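Local coordinates for protein cellulase IBT99 (Metagenomes, PDB 6WBT) that probably hydrolyses 6-phospho-alpha-glucosides, binding NAD, a manganese ion and glucose 6-phosphate as a family 4 glycoside hydrolase, at residues T77-I82 / E136-K141; N200-F205 / G384-Q389; D390-L395 / T413-I418. One frame throughout, in Å; residues are numbered along the deposited sequence.

Interaction 1. Residues T77-I82 / E136-K141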
loop_
_atom_site.group_PDB
_atom_site.type_symbol
_atom_site.label_atom_id
_atom_site.label_comp_id
_atom_site.label_asym_id
_atom_site.label_seq_id
_atom_site.Cartn_x
_atom_site.Cartn_y
_atom_site.Cartn_z
ATOM N N THR A 77 28.709 29.722 -11.211
ATOM C CA THR A 77 28.580 29.767 -12.662
ATOM C C THR A 77 29.375 28.633 -13.294
ATOM O O THR A 77 30.571 28.476 -13.028
ATOM C CB THR A 77 29.061 31.110 -13.208
ATOM O OG1 THR A 77 28.182 32.151 -12.762
ATOM C CG2 THR A 77 29.081 31.090 -14.730
ATOM N N ASP A 78 28.702 27.840 -14.132
ATOM C CA ASP A 78 29.316 26.706 -14.823
ATOM C C ASP A 78 29.923 25.706 -13.841
ATOM O O ASP A 78 30.898 25.020 -14.156
ATOM C CB ASP A 78 30.368 27.176 -15.834
ATOM C CG ASP A 78 30.665 26.135 -16.894
ATOM O OD1 ASP A 78 29.874 25.178 -17.026
ATOM O OD2 ASP A 78 31.693 26.270 -17.590
ATOM N N ALA A 79 29.351 25.619 -12.643
ATOM C CA ALA A 79 29.835 24.673 -11.647
ATOM C C ALA A 79 29.477 23.249 -12.053
ATOM O O ALA A 79 28.331 22.963 -12.413
ATOM C CB ALA A 79 29.248 24.999 -10.276
ATOM N N ASP A 80 30.462 22.357 -11.992
ATOM C CA ASP A 80 30.283 20.950 -12.328
ATOM C C ASP A 80 29.961 20.082 -11.120
ATOM O O ASP A 80 29.134 19.173 -11.225
ATOM C CB ASP A 80 31.539 20.407 -13.020
ATOM C CG ASP A 80 31.696 20.934 -14.431
ATOM O OD1 ASP A 80 30.725 20.839 -15.211
ATOM O OD2 ASP A 80 32.785 21.444 -14.759
ATOM N N TYR A 81 30.597 20.329 -9.977
ATOM C CA TYR A 81 30.335 19.554 -8.770
ATOM C C TYR A 81 30.428 20.467 -7.561
ATOM O O TYR A 81 31.448 21.132 -7.358
ATOM C CB TYR A 81 31.310 18.379 -8.643
ATOM C CG TYR A 81 31.035 17.277 -9.639
ATOM C CD1 TYR A 81 31.723 17.214 -10.845
ATOM C CD2 TYR A 81 30.073 16.309 -9.383
ATOM C CE1 TYR A 81 31.466 16.214 -11.761
ATOM C CE2 TYR A 81 29.811 15.304 -10.293
ATOM C CZ TYR A 81 30.508 15.261 -11.481
ATOM O OH TYR A 81 30.247 14.261 -12.387
ATOM N N ILE A 82 29.368 20.492 -6.760
ATOM C CA ILE A 82 29.275 21.347 -5.583
ATOM C C ILE A 82 29.259 20.453 -4.352
ATOM O O ILE A 82 28.332 19.655 -4.166
ATOM C CB ILE A 82 28.029 22.247 -5.623
ATOM C CG1 ILE A 82 28.060 23.171 -6.847
ATOM C CG2 ILE A 82 27.922 23.062 -4.343
ATOM C CD1 ILE A 82 27.400 22.592 -8.085
ATOM N N GLU A 136 20.257 27.776 -11.703
ATOM C CA GLU A 136 20.292 29.016 -12.466
ATOM C C GLU A 136 21.662 29.308 -13.066
ATOM O O GLU A 136 21.746 29.787 -14.201
ATOM C CB GLU A 136 19.865 30.187 -11.572
ATOM C CG GLU A 136 19.141 31.316 -12.295
ATOM C CD GLU A 136 18.717 32.430 -11.352
ATOM O OE1 GLU A 136 19.596 33.003 -10.674
ATOM O OE2 GLU A 136 17.506 32.724 -11.280
ATOM N N TYR A 137 22.734 29.019 -12.334
ATOM C CA TYR A 137 24.089 29.377 -12.740
ATOM C C TYR A 137 24.945 28.188 -13.148
ATOM O O TYR A 137 25.744 28.304 -14.079
ATOM C CB TYR A 137 24.795 30.131 -11.605
ATOM C CG TYR A 137 24.137 31.440 -11.224
ATOM C CD1 TYR A 137 23.495 32.222 -12.175
ATOM C CD2 TYR A 137 24.156 31.892 -9.910
ATOM C CE1 TYR A 137 22.893 33.419 -11.830
ATOM C CE2 TYR A 137 23.557 33.087 -9.555
ATOM C CZ TYR A 137 22.927 33.845 -10.519
ATOM O OH TYR A 137 22.329 35.036 -10.167
ATOM N N ALA A 138 24.806 27.045 -12.481
ATOM C CA ALA A 138 25.714 25.932 -12.710
ATOM C C ALA A 138 25.366 25.200 -14.004
ATOM O O ALA A 138 24.410 25.534 -14.711
ATOM C CB ALA A 138 25.697 24.975 -11.523
ATOM N N SER A 139 26.171 24.188 -14.312
ATOM C CA SER A 139 25.951 23.370 -15.492
ATOM C C SER A 139 24.627 22.623 -15.386
ATOM O O SER A 139 24.113 22.358 -14.297
ATOM C CB SER A 139 27.098 22.375 -15.673
ATOM O OG SER A 139 26.779 21.403 -16.654
ATOM N N LYS A 140 24.071 22.279 -16.548
ATOM C CA LYS A 140 22.821 21.534 -16.588
ATOM C C LYS A 140 22.985 20.091 -16.129
ATOM O O LYS A 140 21.979 19.427 -15.858
ATOM C CB LYS A 140 22.228 21.575 -18.000
ATOM C CG LYS A 140 21.292 22.755 -18.251
ATOM C CD LYS A 140 22.001 24.093 -18.094
ATOM C CE LYS A 140 21.026 25.252 -18.195
ATOM N NZ LYS A 140 21.696 26.559 -17.954
ATOM N N LYS A 141 24.219 19.597 -16.031
ATOM C CA LYS A 141 24.504 18.283 -15.469
ATOM C C LYS A 141 25.249 18.386 -14.142
ATOM O O LYS A 141 26.081 17.534 -13.823
ATOM C CB LYS A 141 25.302 17.432 -16.456
ATOM C CG LYS A 141 24.484 16.853 -17.597
ATOM C CD LYS A 141 25.270 15.783 -18.339
ATOM C CE LYS A 141 24.424 15.100 -19.401
ATOM N NZ LYS A 141 25.158 13.975 -20.046
#
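Asp78 and Ala79 meet Tyr137 and Ser139 through two backbone hydrogen bonds. Asp78 N donates to Tyr137 O at 3.0 Å, with an N-H...O angle of 164°. The donor stands above the carbonyl plane of Tyr137. Ser139 N returns a bond to Ala79 O at 3.1 Å. Residues 77-80 and 137-141 run in nearly the same direction, 18° apart. The same Tyr137 O also receives a CA-H...O contact from Thr77 CA at 3.5 Å.

Small side chains pack beside these bonds. Ala79 CB touches Ala138 CB at 3.8 Å, and the methyl of Ala138 also lies 3.4 Å from Ala79 O. Ser139 CB packs on Ala79 O and faces Asp80 OD1 at 4.0 Å. At the other end, Thr77 OG1 approaches Tyr137 CB, and the two side chains cross obliquely.

Ser139 OG does not bond across the contact. It lies anti to its own backbone N (chi1 169°) and accepts from Lys141 N at 3.2 Å, which makes an ST turn. The carboxylate of Asp80 is held by strand 5-10 and its approach: OD2 accepts from Lys6 N and OD1 forms a salt bridge with Lys3. Further in, Ile82 bonds through its backbone to Trp143 and packs on helix 114-136.

The contact joins the lead-in to strand 81-84 with the loop before strand 143-146, adjacent parallel strands of the mixed sheet in the Rossmann-like domain. Both hydrogen bonds across the contact run from backbone N to backbone O, one in each direction, and fix the two chains against each other.

Interaction 2. Residues N200-F205 / G384-Q389. With MN (manganese (II) ion), chain E; G6P (6-O-phosphono-alpha-D-glucopyranose), chain F.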
loop_
_atom_site.group_PDB
_atom_site.type_symbol
_atom_site.label_atom_id
_atom_site.label_comp_id
_atom_site.label_asym_id
_atom_site.label_seq_id
_atom_site.Cartn_x
_atom_site.Cartn_y
_atom_site.Cartn_z
ATOM N N ASN A 200 18.812 8.848 8.617
ATOM C CA ASN A 200 20.133 9.382 8.921
ATOM C C ASN A 200 20.323 9.476 10.430
ATOM O O ASN A 200 19.495 10.060 11.137
ATOM C CB ASN A 200 20.318 10.753 8.269
ATOM C CG ASN A 200 21.677 11.361 8.563
ATOM O OD1 ASN A 200 21.780 12.407 9.204
ATOM N ND2 ASN A 200 22.731 10.702 8.099
ATOM N N HIS A 201 21.420 8.887 10.917
ATOM C CA HIS A 201 21.689 8.764 12.350
ATOM C C HIS A 201 20.550 8.041 13.064
ATOM O O HIS A 201 20.203 8.365 14.203
ATOM C CB HIS A 201 21.950 10.132 12.990
ATOM C CG HIS A 201 23.099 10.875 12.383
ATOM N ND1 HIS A 201 23.289 12.228 12.566
ATOM C CD2 HIS A 201 24.120 10.454 11.600
ATOM C CE1 HIS A 201 24.376 12.609 11.919
ATOM N NE2 HIS A 201 24.899 11.552 11.325
ATOM N N TYR A 202 19.967 7.049 12.389
ATOM C CA TYR A 202 18.769 6.374 12.871
ATOM C C TYR A 202 18.591 5.044 12.148
ATOM O O TYR A 202 17.471 4.677 11.778
ATOM C CB TYR A 202 17.544 7.267 12.665
ATOM C CG TYR A 202 16.436 7.077 13.677
ATOM C CD1 TYR A 202 16.539 7.614 14.952
ATOM C CD2 TYR A 202 15.280 6.379 13.350
ATOM C CE1 TYR A 202 15.531 7.451 15.878
ATOM C CE2 TYR A 202 14.264 6.212 14.271
ATOM C CZ TYR A 202 14.395 6.751 15.533
ATOM O OH TYR A 202 13.388 6.589 16.456
ATOM N N GLY A 203 19.689 4.312 11.951
ATOM C CA GLY A 203 19.656 3.104 11.148
ATOM C C GLY A 203 20.195 1.871 11.840
ATOM O O GLY A 203 20.491 1.895 13.039
ATOM N N TRP A 204 20.312 0.780 11.084
ATOM C CA TRP A 204 20.769 -0.495 11.615
ATOM C C TRP A 204 21.560 -1.236 10.546
ATOM O O TRP A 204 21.252 -1.153 9.355
ATOM C CB TRP A 204 19.595 -1.365 12.086
ATOM C CG TRP A 204 18.696 -0.692 13.076
ATOM C CD1 TRP A 204 17.664 0.157 12.798
ATOM C CD2 TRP A 204 18.741 -0.814 14.503
ATOM N NE1 TRP A 204 17.067 0.573 13.963
ATOM C CE2 TRP A 204 17.710 -0.008 15.023
ATOM C CE3 TRP A 204 19.555 -1.525 15.392
ATOM C CZ2 TRP A 204 17.467 0.104 16.392
ATOM C CZ3 TRP A 204 19.313 -1.411 16.751
ATOM C CH2 TRP A 204 18.278 -0.601 17.238
ATOM N N PHE A 205 22.578 -1.972 10.989
ATOM C CA PHE A 205 23.394 -2.808 10.113
ATOM C C PHE A 205 22.874 -4.239 10.198
ATOM O O PHE A 205 23.116 -4.937 11.189
ATOM C CB PHE A 205 24.868 -2.737 10.507
ATOM C CG PHE A 205 25.487 -1.383 10.309
ATOM C CD1 PHE A 205 26.225 -1.103 9.170
ATOM C CD2 PHE A 205 25.341 -0.392 11.267
ATOM C CE1 PHE A 205 26.801 0.140 8.987
ATOM C CE2 PHE A 205 25.914 0.854 11.089
ATOM C CZ PHE A 205 26.645 1.119 9.948
ATOM N N GLY A 384 8.151 0.941 13.782
ATOM C CA GLY A 384 7.562 1.902 14.698
ATOM C C GLY A 384 8.522 2.997 15.119
ATOM O O GLY A 384 8.108 4.138 15.345
ATOM N N LEU A 385 9.812 2.671 15.233
ATOM C CA LEU A 385 10.803 3.688 15.570
ATOM C C LEU A 385 11.002 4.667 14.420
ATOM O O LEU A 385 11.112 5.879 14.640
ATOM C CB LEU A 385 12.127 3.024 15.947
ATOM C CG LEU A 385 12.192 2.356 17.321
ATOM C CD1 LEU A 385 13.496 1.594 17.484
ATOM C CD2 LEU A 385 12.038 3.394 18.421
ATOM N N ILE A 386 11.049 4.162 13.184
ATOM C CA ILE A 386 11.223 5.041 12.033
ATOM C C ILE A 386 9.949 5.832 11.761
ATOM O O ILE A 386 10.011 6.996 11.347
ATOM C CB ILE A 386 11.665 4.225 10.804
ATOM C CG1 ILE A 386 13.027 3.576 11.060
ATOM C CG2 ILE A 386 11.731 5.102 9.563
ATOM C CD1 ILE A 386 13.499 2.679 9.937
ATOM N N GLU A 387 8.779 5.230 11.998
ATOM C CA GLU A 387 7.523 5.942 11.777
ATOM C C GLU A 387 7.406 7.160 12.686
ATOM O O GLU A 387 6.870 8.198 12.278
ATOM C CB GLU A 387 6.334 5.002 11.993
ATOM C CG GLU A 387 6.101 3.997 10.872
ATOM C CD GLU A 387 5.507 4.622 9.623
ATOM O OE1 GLU A 387 5.200 5.832 9.641
ATOM O OE2 GLU A 387 5.343 3.896 8.619
ATOM N N GLN A 388 7.902 7.055 13.920
ATOM C CA GLN A 388 7.833 8.185 14.840
ATOM C C GLN A 388 8.753 9.314 14.392
ATOM O O GLN A 388 8.348 10.482 14.356
ATOM C CB GLN A 388 8.185 7.732 16.257
ATOM C CG GLN A 388 8.160 8.851 17.285
ATOM C CD GLN A 388 8.475 8.365 18.685
ATOM O OE1 GLN A 388 8.742 7.183 18.897
ATOM N NE2 GLN A 388 8.445 9.278 19.648
ATOM N N GLN A 389 10.000 8.983 14.044
ATOM C CA GLN A 389 10.946 10.011 13.619
ATOM C C GLN A 389 10.557 10.602 12.271
ATOM O O GLN A 389 10.693 11.813 12.059
ATOM C CB GLN A 389 12.359 9.431 13.564
ATOM C CG GLN A 389 13.250 9.862 14.717
ATOM C CD GLN A 389 13.676 11.313 14.616
ATOM O OE1 GLN A 389 13.103 12.187 15.266
ATOM N NE2 GLN A 389 14.690 11.576 13.801
HETATM MN MN MN E . 26.013 12.351 9.715
HETATM C C1 G6P F . 30.161 12.020 12.350
HETATM C C2 G6P F . 28.679 12.360 12.215
HETATM C C3 G6P F . 28.467 13.867 12.138
HETATM C C4 G6P F . 29.190 14.565 13.283
HETATM C C5 G6P F . 30.654 14.142 13.286
HETATM C C6 G6P F . 31.463 14.837 14.377
HETATM O O1 G6P F . 30.848 12.392 11.151
HETATM O O2 G6P F . 28.154 11.745 11.033
HETATM O O3 G6P F . 27.067 14.158 12.200
HETATM O O4 G6P F . 29.093 15.985 13.125
HETATM O O5 G6P F . 30.726 12.726 13.456
HETATM O O6 G6P F . 30.679 15.820 15.048
HETATM P P G6P F . 31.399 16.904 15.996
HETATM O O1P G6P F . 30.471 17.035 17.178
HETATM O O2P G6P F . 31.513 18.137 15.133
HETATM O O3P G6P F . 32.727 16.262 16.322
HETATM O O HOH W 1 17.211 10.720 11.643
#
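Tyr202 OH donates to Leu385 O at 3.0 Å, the one direct hydrogen bond between the segments. The donor stands above the carbonyl plane. That oxygen also accepts a weak helical bond from Gln389 N.

The CH-pi contact involves the same ring. Gln389 CG lies over one face, 3.6 Å from the centroid and 22° off the normal. Beyond CG the Gln389 chain bends at chi2, which turns CD aside, and the amide plane is 51° from the ring.

Apolar contacts are looser. Tyr202 CE2 lies 4.2 Å from Leu385 CB, and CD2 meets Ile386 CG1. Leu385 CD1 sits at the edge of the Trp204 ring. Trp267 meets the rings of both Tyr202 and Trp204.

Metal binding falls to the neighbour of Tyr202. His201 NE2 coordinates manganese at 2.1 Å, although this side chain is poorly ordered. O2 of glucose 6-phosphate is a longer ligand at 2.6 Å, and Cys171 also binds the metal. Asn200 OD1 stands over the centre of the His201 imidazole, and Thr111 OG1 is hydrogen-bonded to His201 ND1. Cysteine and histidine on manganese beside the sugar O2 are typical of the NAD-dependent family 4 glycosidase active site.

Interaction 3. Residues D390-L395 / T413-I418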
loop_
_atom_site.group_PDB
_atom_site.type_symbol
_atom_site.label_atom_id
_atom_site.label_comp_id
_atom_site.label_asym_id
_atom_site.label_seq_id
_atom_site.Cartn_x
_atom_site.Cartn_y
_atom_site.Cartn_z
ATOM N N ASP A 390 10.077 9.768 11.345
ATOM C CA ASP A 390 9.672 10.276 10.038
ATOM C C ASP A 390 8.500 11.240 10.166
ATOM O O ASP A 390 8.430 12.245 9.449
ATOM C CB ASP A 390 9.318 9.118 9.107
ATOM C CG ASP A 390 9.245 9.541 7.654
ATOM O OD1 ASP A 390 10.304 9.862 7.077
ATOM O OD2 ASP A 390 8.131 9.553 7.091
ATOM N N ALA A 391 7.567 10.950 11.076
ATOM C CA ALA A 391 6.500 11.901 11.360
ATOM C C ALA A 391 7.052 13.150 12.034
ATOM O O ALA A 391 6.626 14.269 11.725
ATOM C CB ALA A 391 5.428 11.247 12.230
ATOM N N CYS A 392 8.005 12.977 12.953
ATOM C CA CYS A 392 8.633 14.120 13.606
ATOM C C CYS A 392 9.349 15.006 12.594
ATOM O O CYS A 392 9.132 16.223 12.550
ATOM C CB CYS A 392 9.606 13.634 14.681
ATOM S SG CYS A 392 10.727 14.902 15.301
ATOM N N GLU A 393 10.212 14.409 11.769
ATOM C CA GLU A 393 10.910 15.182 10.747
ATOM C C GLU A 393 9.952 15.698 9.683
ATOM O O GLU A 393 10.175 16.776 9.121
ATOM C CB GLU A 393 12.011 14.333 10.110
ATOM C CG GLU A 393 13.073 13.864 11.090
ATOM C CD GLU A 393 14.090 12.939 10.450
ATOM O OE1 GLU A 393 13.897 12.565 9.274
ATOM O OE2 GLU A 393 15.079 12.585 11.124
ATOM N N GLY A 394 8.884 14.951 9.396
ATOM C CA GLY A 394 7.909 15.418 8.424
ATOM C C GLY A 394 7.128 16.623 8.914
ATOM O O GLY A 394 6.880 17.563 8.153
ATOM N N LEU A 395 6.731 16.614 10.189
ATOM C CA LEU A 395 6.024 17.760 10.751
ATOM C C LEU A 395 6.922 18.986 10.840
ATOM O O LEU A 395 6.433 20.118 10.750
ATOM C CB LEU A 395 5.468 17.409 12.131
ATOM C CG LEU A 395 4.326 16.391 12.178
ATOM C CD1 LEU A 395 4.127 15.880 13.595
ATOM C CD2 LEU A 395 3.042 16.998 11.639
ATOM N N THR A 413 6.952 17.556 20.158
ATOM C CA THR A 413 6.242 16.587 20.988
ATOM C C THR A 413 6.495 15.158 20.520
ATOM O O THR A 413 6.575 14.239 21.345
ATOM C CB THR A 413 4.742 16.894 20.979
ATOM O OG1 THR A 413 4.517 18.214 21.492
ATOM C CG2 THR A 413 3.976 15.890 21.830
HETATM N N MSE A 414 6.645 14.956 19.216
HETATM C CA MSE A 414 6.812 13.624 18.644
HETATM C C MSE A 414 8.164 12.992 18.980
HETATM O O MSE A 414 8.272 11.771 19.099
HETATM C CB MSE A 414 6.641 13.688 17.122
HETATM C CG MSE A 414 6.709 12.341 16.423
HETATM SE SE MSE A 414 5.156 11.224 16.782
HETATM C CE MSE A 414 3.792 12.371 15.992
ATOM N N ASN A 415 9.186 13.830 19.137
ATOM C CA ASN A 415 10.546 13.333 19.304
ATOM C C ASN A 415 10.682 12.528 20.591
ATOM O O ASN A 415 10.060 12.839 21.611
ATOM C CB ASN A 415 11.537 14.497 19.303
ATOM C CG ASN A 415 12.963 14.047 19.058
ATOM O OD1 ASN A 415 13.659 13.621 19.979
ATOM N ND2 ASN A 415 13.407 14.142 17.810
ATOM N N ARG A 416 11.511 11.480 20.536
ATOM C CA ARG A 416 11.689 10.609 21.695
ATOM C C ARG A 416 12.486 11.291 22.799
ATOM O O ARG A 416 12.302 10.970 23.980
ATOM C CB ARG A 416 12.376 9.308 21.278
ATOM C CG ARG A 416 11.624 8.511 20.225
ATOM C CD ARG A 416 12.279 7.161 19.979
ATOM N NE ARG A 416 12.248 6.316 21.170
ATOM C CZ ARG A 416 11.248 5.496 21.478
ATOM N NH1 ARG A 416 10.191 5.409 20.683
ATOM N NH2 ARG A 416 11.305 4.764 22.582
ATOM N N THR A 417 13.376 12.219 22.442
ATOM C CA THR A 417 14.167 12.916 23.453
ATOM C C THR A 417 13.282 13.766 24.357
ATOM O O THR A 417 13.513 13.843 25.570
ATOM C CB THR A 417 15.236 13.778 22.780
ATOM O OG1 THR A 417 16.145 12.939 22.056
ATOM C CG2 THR A 417 16.011 14.585 23.811
ATOM N N ILE A 418 12.260 14.398 23.789
ATOM C CA ILE A 418 11.352 15.249 24.553
ATOM C C ILE A 418 10.394 14.363 25.338
ATOM O O ILE A 418 9.681 13.541 24.743
ATOM C CB ILE A 418 10.593 16.218 23.635
ATOM C CG1 ILE A 418 11.549 16.839 22.614
ATOM C CG2 ILE A 418 9.917 17.303 24.454
ATOM C CD1 ILE A 418 12.688 17.613 23.230
#
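Cys392 on helix 380-402 and Met414 in segment 413-418 bring their backbones close, with CA atoms 5.4 Å apart. Met414, a selenomethionine, carries most of the contact. Its CG is anti to the backbone N (chi1 -176°) and lies against Cys392 CB at 3.6 Å. The chain then bends at chi2 and chi3. Its terminal CE touches Ala391 CB and Leu395 CD1, each at 4.3 Å. The selenomethionine thus spans successive turns of the helix.

Cys392 SG lies 3.7 Å from Asn415 ND2, a packing contact. No hydrogen bond crosses between the two segments. The fold here is a pair of consecutive helices within the C-terminal domain: a short turn joins helix 380-402 to helix 405-414, which brings the chain back beside the first helix. Asn415 forms an Asx turn, its OD1 accepting from Thr417 N at 2.8 Å with an N-H...O angle of 154°. Met117 of helix 114-136 packs on both Cys392 and Asn415. A second subunit covers another part: its Phe381 packs on Leu395 and Met414, and Arg416 NH2 bonds to Thr413 O of that subunit.

Along the chain, interaction 1 closes before interaction 2 opens, and interaction 2 closes before interaction 3. Interaction 1 lies in the N-terminal nucleotide-binding region, on the large mixed sheet, and its centre is about 34 Å from that of interaction 2. Interactions 2 and 3 both belong to the C-terminal domain, with centres about 11 Å apart. They use consecutive parts of helix 380-402 and touch directly: Gln388 probably bonds through NE2 to Met414 O and through OE1 to Arg416 NH1. Both also meet the second subunit. Helix 380-402 therefore connects the strand that follows the metal ligand His201 with the subunit interface, while interaction 1 is remote from both.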